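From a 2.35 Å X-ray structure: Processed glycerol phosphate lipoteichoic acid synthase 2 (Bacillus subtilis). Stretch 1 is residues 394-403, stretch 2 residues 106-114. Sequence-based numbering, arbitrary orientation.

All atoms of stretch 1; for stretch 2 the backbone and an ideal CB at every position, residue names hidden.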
# COMPACT_ATOMS: atom_id res chain seq x y z
N LYS A 394 17.16 9.36 -8.60
CA LYS A 394 17.53 10.67 -9.17
C LYS A 394 16.48 11.73 -8.89
O LYS A 394 16.81 12.87 -8.57
CB LYS A 394 17.82 10.59 -10.67
CG LYS A 394 19.20 10.06 -10.96
CD LYS A 394 19.36 9.57 -12.39
CE LYS A 394 20.82 9.45 -12.72
NZ LYS A 394 21.14 8.06 -13.12
N ILE A 395 15.21 11.33 -8.99
CA ILE A 395 14.11 12.26 -8.77
C ILE A 395 14.09 12.75 -7.32
O ILE A 395 14.02 13.96 -7.06
CB ILE A 395 12.75 11.64 -9.19
CG1 ILE A 395 12.62 11.67 -10.72
CG2 ILE A 395 11.57 12.40 -8.57
CD1 ILE A 395 11.49 10.69 -11.25
N ILE A 396 14.23 11.81 -6.39
CA ILE A 396 14.09 12.13 -4.99
C ILE A 396 15.32 12.86 -4.44
O ILE A 396 15.18 13.88 -3.75
CB ILE A 396 13.69 10.87 -4.19
CG1 ILE A 396 12.17 10.88 -3.98
CG2 ILE A 396 14.35 10.82 -2.87
CD1 ILE A 396 11.50 10.05 -4.88
N ASN A 397 16.51 12.37 -4.80
CA ASN A 397 17.76 12.95 -4.34
C ASN A 397 18.00 14.33 -4.92
O ASN A 397 18.59 15.18 -4.25
CB ASN A 397 18.96 12.07 -4.70
CG ASN A 397 18.89 10.67 -4.08
OD1 ASN A 397 18.19 10.44 -3.10
ND2 ASN A 397 19.62 9.73 -4.67
N GLY A 398 17.61 14.54 -6.17
CA GLY A 398 17.86 15.83 -6.82
C GLY A 398 16.62 16.71 -6.82
O GLY A 398 16.61 17.73 -7.47
N ASP A 399 15.55 16.28 -6.12
CA ASP A 399 14.30 17.05 -6.06
C ASP A 399 13.94 17.59 -7.47
O ASP A 399 13.79 18.79 -7.69
CB ASP A 399 14.41 18.16 -4.99
CG ASP A 399 13.09 18.87 -4.74
OD1 ASP A 399 12.03 18.27 -5.01
OD2 ASP A 399 13.10 20.04 -4.27
N LEU A 400 13.81 16.66 -8.41
CA LEU A 400 13.81 16.98 -9.85
C LEU A 400 12.48 17.52 -10.34
O LEU A 400 12.43 18.22 -11.36
CB LEU A 400 14.19 15.74 -10.69
CG LEU A 400 15.65 15.30 -10.64
CD1 LEU A 400 15.90 14.19 -11.64
CD2 LEU A 400 16.62 16.48 -10.89
N LEU A 401 11.42 17.19 -9.62
CA LEU A 401 10.09 17.69 -9.94
C LEU A 401 9.93 19.24 -9.86
O LEU A 401 8.96 19.78 -10.38
CB LEU A 401 9.00 16.91 -9.18
CG LEU A 401 8.97 15.39 -9.49
CD1 LEU A 401 7.96 14.61 -8.62
CD2 LEU A 401 8.72 15.09 -10.96
N ARG A 402 10.88 19.95 -9.24
CA ARG A 402 10.94 21.43 -9.40
C ARG A 402 11.08 21.85 -10.87
O ARG A 402 10.75 22.98 -11.24
CB ARG A 402 12.13 22.04 -8.62
CG ARG A 402 12.08 21.87 -7.11
CD ARG A 402 13.35 22.34 -6.50
NE ARG A 402 14.45 21.40 -6.73
CZ ARG A 402 15.75 21.71 -6.60
NH1 ARG A 402 16.10 22.95 -6.29
NH2 ARG A 402 16.69 20.79 -6.81
N PHE A 403 11.60 20.94 -11.70
CA PHE A 403 11.95 21.26 -13.08
C PHE A 403 11.09 20.51 -14.10
O PHE A 403 11.43 20.48 -15.27
CB PHE A 403 13.44 20.97 -13.32
CG PHE A 403 14.35 21.53 -12.25
CD1 PHE A 403 14.47 22.92 -12.06
CD2 PHE A 403 15.09 20.68 -11.42
CE1 PHE A 403 15.28 23.43 -11.08
CE2 PHE A 403 15.91 21.19 -10.43
CZ PHE A 403 16.01 22.56 -10.26
N UNK A 106 12.45 13.04 5.95
CA UNK A 106 13.61 13.80 5.42
C UNK A 106 13.37 14.57 4.11
O UNK A 106 14.11 15.48 3.80
CB UNK A 106 14.77 12.83 5.19
N UNK A 107 12.32 14.20 3.37
CA UNK A 107 12.09 14.77 2.05
C UNK A 107 10.79 15.49 1.92
O UNK A 107 10.28 15.66 0.80
CB UNK A 107 12.15 13.67 0.99
N UNK A 108 10.24 15.94 3.06
CA UNK A 108 8.92 16.60 3.08
C UNK A 108 8.91 17.99 2.43
O UNK A 108 7.83 18.53 2.15
CB UNK A 108 8.44 16.73 4.53
N UNK A 109 10.09 18.53 2.16
CA UNK A 109 10.23 19.78 1.41
C UNK A 109 10.49 19.55 -0.09
O UNK A 109 10.60 20.52 -0.86
CB UNK A 109 11.37 20.61 2.01
N UNK A 110 10.59 18.29 -0.51
CA UNK A 110 10.64 18.04 -1.96
C UNK A 110 9.39 18.64 -2.66
O UNK A 110 8.34 18.78 -2.02
CB UNK A 110 10.73 16.54 -2.23
N UNK A 111 9.52 19.01 -3.94
CA UNK A 111 8.34 19.31 -4.76
C UNK A 111 7.73 18.00 -5.28
O UNK A 111 8.41 17.18 -5.92
CB UNK A 111 8.71 20.23 -5.92
N UNK A 112 6.46 17.79 -4.99
CA UNK A 112 5.79 16.55 -5.36
C UNK A 112 4.60 16.77 -6.31
O UNK A 112 4.01 17.85 -6.35
CB UNK A 112 5.31 15.83 -4.10
N UNK A 113 4.27 15.72 -7.06
CA UNK A 113 3.14 15.78 -7.97
C UNK A 113 2.27 14.56 -7.72
O UNK A 113 2.11 13.69 -8.57
CB UNK A 113 3.60 15.85 -9.43
N UNK A 114 1.71 14.52 -6.52
CA UNK A 114 0.93 13.38 -6.04
C UNK A 114 -0.43 13.18 -6.72
O UNK A 114 -0.99 14.11 -7.32
CB UNK A 114 0.71 13.54 -4.53

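Stretch 1 offers the end of a helix, where the carbonyl of Ile396 can accept from stretch 2, then the carboxylate of Asp399, then the aliphatic side chain of Leu401.

At position 106 the ideal CB has nothing of stretch 1 within 5.5 Å, so this contact hardly restricts the choice; the residue is Asn106.

Position 107 points its CB toward stretch 1, yet that atom is still 5.3 Å from Ile396 CG2. A long side chain could close the gap; a shorter one would leave the space to water. A donor at the tip would suit the helix-end carbonyls. Lys107 fits: its methylene CE packs 4.2 Å from Ile396 CG2, and NZ donates to a water (NZ to water O 3.0 Å) that in turn lies 2.8 Å from Ile396 O.

Positions 108 and 109 form the middle of a type I turn from 107 to 110, and neither CB comes near stretch 1. Many residues would serve; they are Ala108 and Gln109. The latter's end leads away, but its backbone O accepts from a water (2.9 Å to the water O) that also donates to Asp399 OD2.

Position 110 is far more demanding. Its CB points sideways, 3.5 Å from Asp399 OD1 and 5.4 Å from Ile396 O, so a short side chain with a donor is favoured, whereas an acid would face two acceptors. Asn110 turns its amide to the helix end: ND2 donates to Ile396 O at 3.0 Å, nearly straight at 168°.

At position 111 the main chain does the essential work, since its N donates to Asp399 OD1 at 2.8 Å, a bond open to any residue but proline. The CB points toward stretch 1, 3.9 Å from Arg402 CG, which leaves room for something small or branched, polar or not. Thr111 sets OG1 3.4 Å from Arg402 CG and donates from OG1 to the water (2.7 Å to its O) shared with Asp399 OD2.

Position 112 turns its CB away, 5.4 Å from Leu401 CD1; an apolar side chain able to bend back would suit. Leu112 does so, bringing CD2 to 4.8 Å from Leu401 CD1.

Position 113 points toward stretch 1, with its CB 4.6 Å from Leu401 CD1. An aliphatic residue, or a longer one with an aliphatic stem, would pack here. Gln113 extends along the leucine, bringing OE1 to 3.5 Å from Leu401 CD2.

Position 114 is out of reach. Ser114 sits at the N-cap position of the following helix without making a capping bond.

Stretch 2 106-114: NKAQNTLQS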
# COMPACT_ATOMS: atom_id res chain seq x y z
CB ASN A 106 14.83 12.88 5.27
CG ASN A 106 15.40 12.46 6.61
OD1 ASN A 106 15.64 13.30 7.47
ND2 ASN A 106 15.61 11.18 6.80
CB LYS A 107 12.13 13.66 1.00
CG LYS A 107 13.45 12.99 0.84
CD LYS A 107 14.53 14.00 0.45
CE LYS A 107 15.85 13.29 0.22
NZ LYS A 107 16.99 14.28 0.11
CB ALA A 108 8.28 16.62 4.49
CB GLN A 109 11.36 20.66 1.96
CG GLN A 109 11.04 21.43 3.22
CD GLN A 109 12.30 22.18 3.70
OE1 GLN A 109 13.26 21.54 4.15
NE2 GLN A 109 12.33 23.52 3.56
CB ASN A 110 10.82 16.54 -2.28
CG ASN A 110 12.29 16.13 -2.41
OD1 ASN A 110 13.18 16.75 -1.81
ND2 ASN A 110 12.55 15.11 -3.21
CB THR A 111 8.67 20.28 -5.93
OG1 THR A 111 9.15 21.55 -5.42
CG2 THR A 111 7.43 20.49 -6.82
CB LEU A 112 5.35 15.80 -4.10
CG LEU A 112 6.47 15.34 -3.17
CD1 LEU A 112 5.86 14.61 -2.02
CD2 LEU A 112 7.48 14.45 -3.89
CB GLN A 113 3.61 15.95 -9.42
CG GLN A 113 4.52 17.18 -9.52
CD GLN A 113 5.25 17.35 -10.83
OE1 GLN A 113 5.56 16.39 -11.50
NE2 GLN A 113 5.55 18.61 -11.19
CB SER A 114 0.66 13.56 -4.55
OG SER A 114 1.88 13.73 -3.86
O HOH W 1 16.08 15.96 -2.17
O HOH W 2 11.08 21.63 -3.48
O HOH W 3 11.01 14.22 -5.43
O HOH W 4 11.05 16.60 -6.66
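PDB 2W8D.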